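Local coordinates for fatty acid-binding protein homolog (Ascaris suum, PDB 6I8X) that binds fatty acids inside a beta-barrel and may sequester potentially toxic fatty acids and their peroxidation products or help maintain the eggshell's lipid layer, at residues E83-T97 with T105-T117. Residues are numbered along the deposited sequence; the frame is centred on the assembly and turned at random.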
loop_
_atom_site.group_PDB
_atom_site.type_symbol
_atom_site.label_atom_id
_atom_site.label_comp_id
_atom_site.label_asym_id
_atom_site.label_seq_id
_atom_site.Cartn_x
_atom_site.Cartn_y
_atom_site.Cartn_z
ATOM N N GLU A 83 11.087 9.182 1.366
ATOM C CA GLU A 83 9.803 9.863 1.184
ATOM C C GLU A 83 9.720 10.531 -0.194
ATOM O O GLU A 83 10.695 11.131 -0.650
ATOM C CB GLU A 83 9.610 10.912 2.301
ATOM C CG GLU A 83 8.224 11.536 2.331
ATOM C CD GLU A 83 8.007 12.575 3.416
ATOM O OE1 GLU A 83 8.477 13.722 3.244
ATOM O OE2 GLU A 83 7.322 12.258 4.415
ATOM N N PHE A 84 8.549 10.441 -0.831
ATOM C CA PHE A 84 8.233 11.072 -2.114
ATOM C C PHE A 84 6.816 11.651 -2.031
ATOM O O PHE A 84 6.040 11.287 -1.142
ATOM C CB PHE A 84 8.332 10.057 -3.282
ATOM C CG PHE A 84 7.399 8.855 -3.254
ATOM C CD1 PHE A 84 7.765 7.688 -2.599
ATOM C CD2 PHE A 84 6.193 8.874 -3.951
ATOM C CE1 PHE A 84 6.933 6.570 -2.608
ATOM C CE2 PHE A 84 5.361 7.757 -3.974
ATOM C CZ PHE A 84 5.737 6.605 -3.309
ATOM N N GLN A 85 6.486 12.558 -2.942
ATOM C CA GLN A 85 5.156 13.140 -3.017
ATOM C C GLN A 85 4.488 12.680 -4.316
ATOM O O GLN A 85 5.123 12.714 -5.371
ATOM C CB GLN A 85 5.200 14.675 -2.936
ATOM C CG GLN A 85 3.802 15.256 -2.715
ATOM C CD GLN A 85 3.768 16.757 -2.641
ATOM O OE1 GLN A 85 4.381 17.386 -1.764
ATOM N NE2 GLN A 85 2.968 17.349 -3.510
ATOM N N ASP A 86 3.224 12.234 -4.229
ATOM C CA ASP A 86 2.449 11.777 -5.385
ATOM C C ASP A 86 0.949 11.767 -5.117
ATOM O O ASP A 86 0.505 11.928 -3.977
ATOM C CB ASP A 86 2.901 10.377 -5.838
ATOM C CG ASP A 86 2.699 10.097 -7.309
ATOM O OD1 ASP A 86 2.218 11.001 -8.028
ATOM O OD2 ASP A 86 3.007 8.975 -7.740
ATOM N N GLU A 87 0.166 11.580 -6.186
ATOM C CA GLU A 87 -1.271 11.498 -6.095
ATOM C C GLU A 87 -1.647 10.116 -5.545
ATOM O O GLU A 87 -1.111 9.086 -5.992
ATOM C CB GLU A 87 -1.917 11.764 -7.465
ATOM C CG GLU A 87 -3.435 11.817 -7.406
ATOM C CD GLU A 87 -4.146 12.208 -8.686
ATOM O OE1 GLU A 87 -3.858 11.603 -9.742
ATOM O OE2 GLU A 87 -5.060 13.060 -8.612
ATOM N N ALA A 88 -2.564 10.113 -4.558
ATOM C CA ALA A 88 -3.065 8.898 -3.938
ATOM C C ALA A 88 -4.452 8.577 -4.503
ATOM O O ALA A 88 -4.937 9.318 -5.372
ATOM C CB ALA A 88 -3.097 9.049 -2.423
ATOM N N LEU A 89 -5.059 7.454 -4.053
ATOM C CA LEU A 89 -6.354 6.927 -4.520
ATOM C C LEU A 89 -7.557 7.851 -4.254
ATOM O O LEU A 89 -8.582 7.727 -4.921
ATOM C CB LEU A 89 -6.614 5.517 -3.950
ATOM C CG LEU A 89 -5.805 4.360 -4.557
ATOM C CD1 LEU A 89 -5.975 3.114 -3.722
ATOM C CD2 LEU A 89 -6.190 4.101 -6.016
ATOM N N ASP A 90 -7.405 8.804 -3.323
ATOM C CA ASP A 90 -8.424 9.783 -2.988
ATOM C C ASP A 90 -8.336 11.013 -3.914
ATOM O O ASP A 90 -9.082 11.979 -3.720
ATOM C CB ASP A 90 -8.301 10.167 -1.499
ATOM C CG ASP A 90 -6.985 10.798 -1.057
ATOM O OD1 ASP A 90 -6.063 10.909 -1.893
ATOM O OD2 ASP A 90 -6.882 11.192 0.129
ATOM N N SER A 91 -7.430 10.963 -4.929
ATOM C CA SER A 91 -7.155 12.001 -5.945
ATOM C C SER A 91 -6.497 13.259 -5.381
ATOM O O SER A 91 -6.566 14.333 -5.993
ATOM C CB SER A 91 -8.399 12.354 -6.761
ATOM O OG SER A 91 -8.766 11.266 -7.589
ATOM N N THR A 92 -5.825 13.118 -4.238
ATOM C CA THR A 92 -5.106 14.220 -3.605
ATOM C C THR A 92 -3.611 13.855 -3.512
ATOM O O THR A 92 -3.238 12.693 -3.687
ATOM C CB THR A 92 -5.716 14.556 -2.213
ATOM O OG1 THR A 92 -5.399 13.504 -1.286
ATOM C CG2 THR A 92 -7.235 14.804 -2.257
ATOM N N GLN A 93 -2.771 14.851 -3.218
ATOM C CA GLN A 93 -1.334 14.691 -3.042
ATOM C C GLN A 93 -1.039 14.208 -1.629
ATOM O O GLN A 93 -1.597 14.732 -0.664
ATOM C CB GLN A 93 -0.614 16.027 -3.293
ATOM C CG GLN A 93 -0.709 16.514 -4.734
ATOM C CD GLN A 93 0.142 15.683 -5.646
ATOM O OE1 GLN A 93 1.370 15.672 -5.549
ATOM N NE2 GLN A 93 -0.502 14.967 -6.548
ATOM N N HIS A 94 -0.174 13.207 -1.511
ATOM C CA HIS A 94 0.236 12.632 -0.232
ATOM C C HIS A 94 1.737 12.519 -0.242
ATOM O O HIS A 94 2.325 12.349 -1.306
ATOM C CB HIS A 94 -0.309 11.172 -0.057
ATOM C CG HIS A 94 -1.763 11.024 0.280
ATOM N ND1 HIS A 94 -2.268 9.817 0.740
ATOM C CD2 HIS A 94 -2.788 11.909 0.176
ATOM C CE1 HIS A 94 -3.570 10.007 0.910
ATOM N NE2 HIS A 94 -3.926 11.252 0.603
ATOM N N LYS A 95 2.344 12.531 0.943
ATOM C CA LYS A 95 3.741 12.231 1.142
ATOM C C LYS A 95 3.743 10.734 1.500
ATOM O O LYS A 95 3.031 10.301 2.414
ATOM C CB LYS A 95 4.362 13.116 2.242
ATOM C CG LYS A 95 4.669 14.528 1.729
ATOM C CD LYS A 95 5.515 15.332 2.698
ATOM C CE LYS A 95 5.798 16.739 2.207
ATOM N NZ LYS A 95 6.580 16.761 0.935
ATOM N N ILE A 96 4.432 9.925 0.682
ATOM C CA ILE A 96 4.476 8.475 0.863
ATOM C C ILE A 96 5.893 7.987 1.132
ATOM O O ILE A 96 6.831 8.443 0.499
ATOM C CB ILE A 96 3.845 7.723 -0.351
ATOM C CG1 ILE A 96 2.430 8.312 -0.724
ATOM C CG2 ILE A 96 3.828 6.182 -0.112
ATOM C CD1 ILE A 96 1.898 7.977 -2.153
ATOM N N THR A 97 6.018 6.995 2.013
ATOM C CA THR A 97 7.266 6.318 2.271
ATOM C C THR A 97 6.997 4.835 2.399
ATOM O O THR A 97 6.248 4.435 3.286
ATOM C CB THR A 97 7.966 6.824 3.566
ATOM O OG1 THR A 97 7.937 8.251 3.641
ATOM C CG2 THR A 97 9.386 6.295 3.695
ATOM N N THR A 105 8.050 -7.757 6.796
ATOM C CA THR A 105 7.146 -6.619 6.982
ATOM C C THR A 105 7.458 -5.377 6.145
ATOM O O THR A 105 8.380 -4.619 6.448
ATOM C CB THR A 105 7.078 -6.232 8.482
ATOM O OG1 THR A 105 6.945 -7.405 9.274
ATOM C CG2 THR A 105 5.946 -5.263 8.794
ATOM N N LEU A 106 6.592 -5.105 5.179
ATOM C CA LEU A 106 6.679 -3.898 4.370
ATOM C C LEU A 106 5.648 -2.886 4.903
ATOM O O LEU A 106 4.495 -3.240 5.141
ATOM C CB LEU A 106 6.433 -4.242 2.894
ATOM C CG LEU A 106 6.190 -3.105 1.890
ATOM C CD1 LEU A 106 7.472 -2.348 1.599
ATOM C CD2 LEU A 106 5.662 -3.683 0.571
ATOM N N THR A 107 6.085 -1.649 5.154
ATOM C CA THR A 107 5.187 -0.586 5.601
ATOM C C THR A 107 5.037 0.456 4.482
ATOM O O THR A 107 5.887 0.538 3.586
ATOM C CB THR A 107 5.605 0.010 6.947
ATOM O OG1 THR A 107 6.782 0.798 6.781
ATOM C CG2 THR A 107 5.777 -1.047 8.039
ATOM N N GLU A 108 3.932 1.204 4.509
ATOM C CA GLU A 108 3.603 2.240 3.545
ATOM C C GLU A 108 2.894 3.314 4.355
ATOM O O GLU A 108 1.779 3.107 4.854
ATOM C CB GLU A 108 2.699 1.673 2.432
ATOM C CG GLU A 108 2.265 2.675 1.374
ATOM C CD GLU A 108 1.270 2.151 0.342
ATOM O OE1 GLU A 108 1.063 0.920 0.268
ATOM O OE2 GLU A 108 0.712 2.974 -0.418
ATOM N N THR A 109 3.560 4.447 4.512
ATOM C CA THR A 109 3.063 5.551 5.297
ATOM C C THR A 109 2.630 6.684 4.381
ATOM O O THR A 109 3.362 7.068 3.469
ATOM C CB THR A 109 4.134 5.949 6.331
ATOM O OG1 THR A 109 4.557 4.760 7.013
ATOM C CG2 THR A 109 3.629 6.999 7.353
ATOM N N HIS A 110 1.422 7.201 4.628
ATOM C CA HIS A 110 0.833 8.325 3.908
ATOM C C HIS A 110 0.632 9.476 4.859
ATOM O O HIS A 110 0.155 9.290 5.984
ATOM C CB HIS A 110 -0.520 7.957 3.280
ATOM C CG HIS A 110 -0.431 6.963 2.165
ATOM N ND1 HIS A 110 -0.977 7.231 0.918
ATOM C CD2 HIS A 110 0.099 5.721 2.147
ATOM C CE1 HIS A 110 -0.741 6.160 0.181
ATOM N NE2 HIS A 110 -0.087 5.231 0.870
ATOM N N ILE A 111 1.022 10.666 4.408
ATOM C CA ILE A 111 0.788 11.916 5.113
ATOM C C ILE A 111 0.040 12.780 4.102
ATOM O O ILE A 111 0.533 12.965 2.995
ATOM C CB ILE A 111 2.077 12.623 5.640
ATOM C CG1 ILE A 111 2.923 11.707 6.560
ATOM C CG2 ILE A 111 1.704 13.914 6.353
ATOM C CD1 ILE A 111 4.352 12.268 6.937
ATOM N N LYS A 112 -1.137 13.301 4.463
ATOM C CA LYS A 112 -1.864 14.189 3.552
ATOM C C LYS A 112 -1.131 15.538 3.464
ATOM O O LYS A 112 -0.678 16.056 4.486
ATOM C CB LYS A 112 -3.336 14.345 3.972
ATOM C CG LYS A 112 -4.179 13.180 3.517
ATOM C CD LYS A 112 -5.565 13.183 4.114
ATOM C CE LYS A 112 -6.293 11.905 3.761
ATOM N NZ LYS A 112 -7.558 11.752 4.524
ATOM N N VAL A 113 -0.928 16.043 2.233
ATOM C CA VAL A 113 -0.243 17.313 1.985
ATOM C C VAL A 113 -1.091 18.492 2.537
ATOM O O VAL A 113 -0.557 19.383 3.213
ATOM C CB VAL A 113 0.154 17.473 0.483
ATOM C CG1 VAL A 113 0.606 18.903 0.158
ATOM C CG2 VAL A 113 1.246 16.479 0.102
ATOM N N ASP A 114 -2.412 18.459 2.276
ATOM C CA ASP A 114 -3.368 19.485 2.710
ATOM C C ASP A 114 -3.840 19.309 4.168
ATOM O O ASP A 114 -4.533 20.182 4.692
ATOM C CB ASP A 114 -4.555 19.566 1.734
ATOM C CG ASP A 114 -4.156 19.872 0.294
ATOM O OD1 ASP A 114 -3.211 20.680 0.090
ATOM O OD2 ASP A 114 -4.785 19.302 -0.628
ATOM N N ASP A 115 -3.437 18.197 4.821
ATOM C CA ASP A 115 -3.742 17.876 6.217
ATOM C C ASP A 115 -2.526 17.126 6.816
ATOM O O ASP A 115 -2.557 15.899 6.917
ATOM C CB ASP A 115 -5.045 17.044 6.302
ATOM C CG ASP A 115 -5.670 16.910 7.685
ATOM O OD1 ASP A 115 -5.242 17.642 8.608
ATOM O OD2 ASP A 115 -6.614 16.097 7.834
ATOM N N PRO A 116 -1.424 17.827 7.185
ATOM C CA PRO A 116 -0.232 17.123 7.710
ATOM C C PRO A 116 -0.424 16.336 9.015
ATOM O O PRO A 116 0.460 15.565 9.400
ATOM C CB PRO A 116 0.799 18.247 7.874
ATOM C CG PRO A 116 0.306 19.358 7.004
ATOM C CD PRO A 116 -1.182 19.280 7.115
ATOM N N THR A 117 -1.574 16.525 9.684
ATOM C CA THR A 117 -1.959 15.839 10.926
ATOM C C THR A 117 -2.509 14.442 10.607
ATOM O O THR A 117 -2.523 13.570 11.476
ATOM C CB THR A 117 -2.963 16.693 11.730
ATOM O OG1 THR A 117 -4.161 16.863 10.969
ATOM C CG2 THR A 117 -2.395 18.053 12.140
HETATM O O HOH W 1 6.615 3.344 5.969
#
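Val113, His110 and Lys95 have the most surface buried where strands 93-97 and 105-112 pair antiparallel. Val113 lies just past the end of its strand: its N donates to Gln93 O (3.2 Å), while, with CG1 anti to the backbone N (chi1 168°), CG2 of Val113 rests on the carbonyl of Gln93 and meets Gln85 CD at 3.7 Å. The Gln85 amide is held in turn, NE2 bonding in plane to a lone pair of Gln93 OE1.

On the face carrying His94, Ile96 and His110, the two imidazoles meet rim to rim with planes at 89°. His94 ND1 and His110 ND1 are 2.9 Å apart in a nearly straight hydrogen bond whose donor is undetermined. Carboxylates hold the far nitrogens: His110 NE2 gives to Glu108 OE2 (2.7 Å), in the imidazole plane but above the carboxylate plane, and His94 NE2 gives to Asp90 OD2 on its syn side. Bonds at both nitrogens probably limit rotation of each ring, though the His94-Asp90 bond is bent (140°). Ile96 CG1 makes a CH-pi contact 4.0 Å from the His110 ring centroid, and Ala88 CB covers a face of His94.

On the other face, Lys95 CB packs against Ile111 CB at 4.1 Å, above the reciprocal backbone bonds of this hydrogen-bonded pair.

This is the hairpin 93-100/105-112 of the FABP barrel. Strand 84-87 flanks it beyond 93-100 and strand 119-127 beyond 105-112, where Tyr122 meets the His110 ring; nearby Leu89 touches bound vaccenic acid.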